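Local coordinates for protein LysR family transcriptional regulator (Vibrio vulnificus, PDB 5B7H) that probably binds DNA as an OxyR-type, LysR-family transcription regulator linked to hydrogen peroxide, represented here by its regulatory domain, at the interface of chains A and B. Residues are numbered along the deposited sequence; one frame, centred on the assembly and turned at random. Chains: chain A/B, LysR family transcriptional regulator.

Contact 1: the interface of chains A and B. Residues chain A 27, 31, 35, 47-49, 51; chain B 144, 147, 151, 154-155, 160.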
# COMPACT_ATOMS: atom_id res chain seq x y z
N ALA A 27 -0.45 -2.25 -8.09
CA ALA A 27 1.00 -2.04 -7.97
C ALA A 27 1.69 -2.92 -6.94
O ALA A 27 2.74 -3.49 -7.28
CB ALA A 27 1.30 -0.56 -7.71
N LEU A 31 3.41 -5.86 -9.80
CA LEU A 31 4.71 -5.32 -10.20
C LEU A 31 5.88 -6.07 -9.58
O LEU A 31 6.96 -6.09 -10.19
CB LEU A 31 4.81 -3.83 -9.87
CG LEU A 31 3.81 -2.96 -10.65
CD1 LEU A 31 4.07 -1.48 -10.22
CD2 LEU A 31 3.95 -3.11 -12.17
N VAL A 35 8.83 -7.20 -12.11
CA VAL A 35 10.24 -6.88 -11.96
C VAL A 35 11.10 -8.15 -11.96
O VAL A 35 12.16 -8.18 -12.59
CB VAL A 35 10.45 -6.03 -10.69
CG1 VAL A 35 11.95 -6.02 -10.24
CG2 VAL A 35 9.91 -4.61 -10.89
N LEU A 47 12.99 0.13 -14.92
CA LEU A 47 11.60 0.50 -14.78
C LEU A 47 11.46 1.49 -13.64
O LEU A 47 11.54 1.10 -12.47
CB LEU A 47 10.77 -0.77 -14.55
CG LEU A 47 9.34 -0.93 -14.99
CD1 LEU A 47 9.17 -0.57 -16.46
CD2 LEU A 47 8.96 -2.37 -14.70
N LEU A 48 11.24 2.77 -13.95
CA LEU A 48 10.93 3.81 -12.98
C LEU A 48 9.42 3.73 -12.77
O LEU A 48 8.67 3.61 -13.74
CB LEU A 48 11.33 5.20 -13.50
CG LEU A 48 12.84 5.32 -13.68
CD1 LEU A 48 13.12 6.67 -14.27
CD2 LEU A 48 13.51 5.29 -12.31
N LEU A 49 8.98 3.75 -11.53
CA LEU A 49 7.61 3.39 -11.19
C LEU A 49 6.91 4.53 -10.49
O LEU A 49 7.50 5.18 -9.61
CB LEU A 49 7.54 2.12 -10.29
CG LEU A 49 8.10 0.87 -10.96
CD1 LEU A 49 8.05 -0.24 -9.89
CD2 LEU A 49 7.17 0.48 -12.09
N GLU A 51 3.07 5.18 -8.50
CA GLU A 51 1.79 4.67 -8.04
C GLU A 51 0.87 5.86 -7.80
O GLU A 51 1.24 6.81 -7.09
CB GLU A 51 1.98 3.84 -6.76
CG GLU A 51 0.66 3.30 -6.25
CD GLU A 51 0.81 2.38 -5.03
OE1 GLU A 51 -0.04 2.53 -4.10
OE2 GLU A 51 1.74 1.57 -4.98
N PHE B 144 14.38 10.97 -9.47
CA PHE B 144 13.04 10.43 -9.65
C PHE B 144 12.52 9.98 -8.29
O PHE B 144 13.04 9.01 -7.71
CB PHE B 144 13.07 9.28 -10.65
CG PHE B 144 11.71 8.70 -10.91
CD1 PHE B 144 11.24 7.60 -10.18
CD2 PHE B 144 10.89 9.30 -11.86
CE1 PHE B 144 9.98 7.09 -10.46
CE2 PHE B 144 9.64 8.79 -12.12
CZ PHE B 144 9.19 7.72 -11.42
N THR B 147 6.55 7.16 -5.14
CA THR B 147 5.26 7.57 -4.61
C THR B 147 4.59 6.52 -3.73
O THR B 147 3.51 6.78 -3.20
CB THR B 147 4.37 8.00 -5.79
OG1 THR B 147 4.60 7.04 -6.84
CG2 THR B 147 4.87 9.32 -6.30
N THR B 151 6.36 0.47 -4.47
CA THR B 151 6.99 0.72 -5.78
C THR B 151 8.45 1.17 -5.61
O THR B 151 9.29 0.87 -6.46
CB THR B 151 6.19 1.69 -6.65
OG1 THR B 151 5.99 2.93 -5.95
CG2 THR B 151 4.85 1.09 -7.08
N GLN B 154 10.23 -2.08 -5.28
CA GLN B 154 10.30 -2.74 -6.59
C GLN B 154 11.39 -2.13 -7.47
O GLN B 154 12.06 -2.85 -8.20
CB GLN B 154 8.95 -2.68 -7.31
CG GLN B 154 7.89 -3.57 -6.63
CD GLN B 154 6.46 -3.09 -6.83
OE1 GLN B 154 6.22 -2.01 -7.42
NE2 GLN B 154 5.53 -3.82 -6.26
N MET B 155 11.57 -0.81 -7.43
CA MET B 155 12.68 -0.22 -8.20
C MET B 155 14.03 -0.70 -7.69
O MET B 155 14.94 -0.98 -8.48
CB MET B 155 12.64 1.31 -8.19
CG MET B 155 11.48 1.85 -9.02
SD MET B 155 11.49 3.63 -9.21
CE MET B 155 10.96 4.17 -7.58
N LEU B 160 18.01 -0.76 -9.44
CA LEU B 160 18.27 0.64 -9.78
C LEU B 160 19.09 1.36 -8.71
O LEU B 160 19.70 2.40 -8.99
CB LEU B 160 16.97 1.37 -10.11
CG LEU B 160 16.09 0.68 -11.16
CD1 LEU B 160 14.90 1.60 -11.52
CD2 LEU B 160 16.97 0.31 -12.40
O HOH W 1 6.99 7.91 -8.70
O HOH W 2 7.21 5.09 -6.89
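This is a two-fold symmetric homodimer interface between two regulatory domains, of the side-by-side kind usual in LysR-type regulators. It probably pairs the domains in the full-length protein. Carbon packing and polar bonds alternate along the patch. A:Leu49 lies across the helix of chain B. Its CB rests on B:Thr151 CB, and its CD1 meets B:Gln154 CB at 3.7 Å. A:Leu49 and B:Met155 run antiparallel, side chain alongside side chain, with A:Leu49 CG near B:Met155 CG. The thioether SD of B:Met155 takes a weak bond from A:Leu49 N.

The B:Gln154 chain runs out straight past CG and crosses A:Leu31 nearly perpendicular to it. The amide so arrives beside A:Leu31 CB. NE2 then donates to A:Ala27 O at 3.0 Å. The acceptor lies near the amide plane, but the donor stands above the carbonyl plane, 31° out of it. The same amide's OE1 packs 3.4 Å from A:Leu31 CB.

B:Phe144 is turned so that one face takes A:Leu48 CB, 3.9 Å from the ring centroid. The CB sits toward the rim. A:Leu49 O meets the ring edge in plane. Two waters also bond this carbonyl. Water 2 lies 2.7 Å from A:Leu49 O and joins it to B:Thr147 N and B:Thr151 OG1.

B:Thr147 holds its hydroxyl between its own backbone N and carbonyl carbon, chi1 41°. There OG1 accepts a hydrogen bond from the backbone A:Glu51 N at 2.9 Å, fairly straight at 161° at the hydrogen. B:Thr151 has the same first-torsion arrangement. This turns OG1 to water 2 and the methyl CG2 to A:Ala27 CB and A:Glu51 CB. At the other end, B:Leu160 CD1 packs 3.5 Å from A:Leu47 O.

In the fold, helix 27-41 and strand 45-51 of chain A face helix 149-157 of chain B and its flanking loops.

Contact 2: the interface of chains A and B. Residues chain A 35-36, 38-39, 45-47; chain B 157-158, 160.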
# COMPACT_ATOMS: atom_id res chain seq x y z
N VAL A 35 8.83 -7.20 -12.11
CA VAL A 35 10.24 -6.88 -11.96
C VAL A 35 11.10 -8.15 -11.96
O VAL A 35 12.16 -8.18 -12.59
CB VAL A 35 10.45 -6.03 -10.69
CG1 VAL A 35 11.95 -6.02 -10.24
CG2 VAL A 35 9.91 -4.61 -10.89
N GLN A 36 10.67 -9.21 -11.26
CA GLN A 36 11.49 -10.42 -11.33
C GLN A 36 11.58 -10.98 -12.74
O GLN A 36 12.63 -11.49 -13.14
CB GLN A 36 10.92 -11.46 -10.41
CG GLN A 36 10.99 -11.07 -8.94
CD GLN A 36 12.40 -10.69 -8.51
OE1 GLN A 36 13.33 -11.50 -8.59
NE2 GLN A 36 12.57 -9.46 -8.01
N ILE A 38 11.28 -9.24 -15.72
CA ILE A 38 12.13 -8.41 -16.58
C ILE A 38 13.60 -8.43 -16.17
O ILE A 38 14.49 -8.32 -17.05
CB ILE A 38 11.61 -6.99 -16.76
CG1 ILE A 38 11.70 -6.23 -15.47
CG2 ILE A 38 10.17 -7.00 -17.36
CD1 ILE A 38 11.51 -4.72 -15.77
N ASN A 39 13.90 -8.64 -14.87
CA ASN A 39 15.29 -8.71 -14.46
C ASN A 39 16.03 -9.79 -15.25
O ASN A 39 17.20 -9.62 -15.62
CB ASN A 39 15.37 -9.01 -12.97
CG ASN A 39 15.23 -7.77 -12.10
OD1 ASN A 39 15.18 -6.64 -12.57
ND2 ASN A 39 15.15 -8.01 -10.79
N LEU A 45 16.47 -3.26 -19.14
CA LEU A 45 15.31 -2.40 -18.98
C LEU A 45 15.21 -1.91 -17.55
O LEU A 45 15.13 -2.73 -16.61
CB LEU A 45 14.02 -3.14 -19.34
CG LEU A 45 12.75 -2.29 -19.39
CD1 LEU A 45 12.87 -1.12 -20.38
CD2 LEU A 45 11.61 -3.19 -19.76
N ASN A 46 15.24 -0.59 -17.37
CA ASN A 46 15.15 0.02 -16.05
C ASN A 46 13.75 0.58 -15.93
O ASN A 46 13.35 1.42 -16.75
CB ASN A 46 16.18 1.15 -15.89
CG ASN A 46 17.58 0.63 -15.70
OD1 ASN A 46 17.80 -0.58 -15.69
ND2 ASN A 46 18.53 1.52 -15.54
N LEU A 47 12.99 0.13 -14.92
CA LEU A 47 11.60 0.50 -14.78
C LEU A 47 11.46 1.49 -13.64
O LEU A 47 11.54 1.10 -12.47
CB LEU A 47 10.77 -0.77 -14.55
CG LEU A 47 9.34 -0.93 -14.99
CD1 LEU A 47 9.17 -0.57 -16.46
CD2 LEU A 47 8.96 -2.37 -14.70
N ALA B 157 14.46 -3.61 -6.25
CA ALA B 157 14.50 -5.00 -6.74
C ALA B 157 14.86 -5.10 -8.21
O ALA B 157 15.40 -6.12 -8.65
CB ALA B 157 13.20 -5.73 -6.44
N ASN B 158 14.52 -4.08 -9.00
CA ASN B 158 14.94 -4.05 -10.41
C ASN B 158 16.42 -3.72 -10.58
O ASN B 158 16.90 -3.66 -11.73
CB ASN B 158 14.05 -2.98 -11.09
CG ASN B 158 14.13 -2.99 -12.63
OD1 ASN B 158 14.11 -4.05 -13.34
ND2 ASN B 158 14.10 -1.82 -13.14
N LEU B 160 18.01 -0.76 -9.44
CA LEU B 160 18.27 0.64 -9.78
C LEU B 160 19.09 1.36 -8.71
O LEU B 160 19.70 2.40 -8.99
CB LEU B 160 16.97 1.37 -10.11
CG LEU B 160 16.09 0.68 -11.16
CD1 LEU B 160 14.90 1.60 -11.52
CD2 LEU B 160 16.97 0.31 -12.40
O HOH W 3 15.22 -5.32 -16.04
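Helix 27-41 and the start of strand 45-51 of chain A receive the end of helix 149-157 of chain B and the loop after it. B:Asn158 carries the contact and is inserted between the helix and the strand. Its CG is anti to the backbone N, chi1 -168°, which sends the amide in toward chain A.

A:Asn39 stands beside it. Its ND2 donates to the carbonyl B:Ala157 O at the helix end, at 2.9 Å and 160° at the hydrogen. The acceptor lies in the plane of the A:Asn39 amide, while the donor sits above the carbonyl plane. This bond fixes the rotation of A:Asn39 and turns OD1 toward B:Asn158. The two side chains approach at a slant, yet their amide planes are nearly coplanar, 4° apart.

As modelled, A:Asn39 OD1 and B:Asn158 OD1 are 2.9 Å apart, although both can only accept. On the other branch, B:Asn158 ND2 lies 2.9 Å from A:Leu47 N, where both are donors. The amide of B:Asn158 is therefore most likely built turned over. With N and O exchanged, it would donate to A:Asn39 and accept from the strand N-H. Water 3, 2.7 Å from A:Leu45 O, also joins that carbonyl to the modelled B:Asn158 OD1 and would suit an amide nitrogen there too.

Carbon packing supports this polar insertion. A:Val35 CG1, anti to its backbone N, touches B:Asn158 CA at 3.6 Å and also meets B:Ala157 CB. A:Ile38 CD1 packs against the modelled B:Asn158 OD1, the two side chains nearly perpendicular. On the strand side, the methyl CD2 of B:Leu160 caps the flat face of the A:Asn46 amide, 3.4 Å from CG.

The site fixes the end of one subunit's helix to the helix and strand of the other, and so likely sets the register of the dimer.

The C-alpha centres of contact 1 and contact 2 lie about 8 Å apart. They are neighbouring patches of one continuous interface. A:Val35, A:Leu47 and B:Leu160 belong to both. Each draws on helix 27-41 and strand 45-51 of chain A, and on helix 149-157 of chain B. Contact 1 runs along the helix, and contact 2 takes up its end and the following loop. Two-fold symmetry repeats both patches with the chains exchanged. Together they join the two domains over an extended surface, so a shift of the helix or its end in one subunit could be felt by the other.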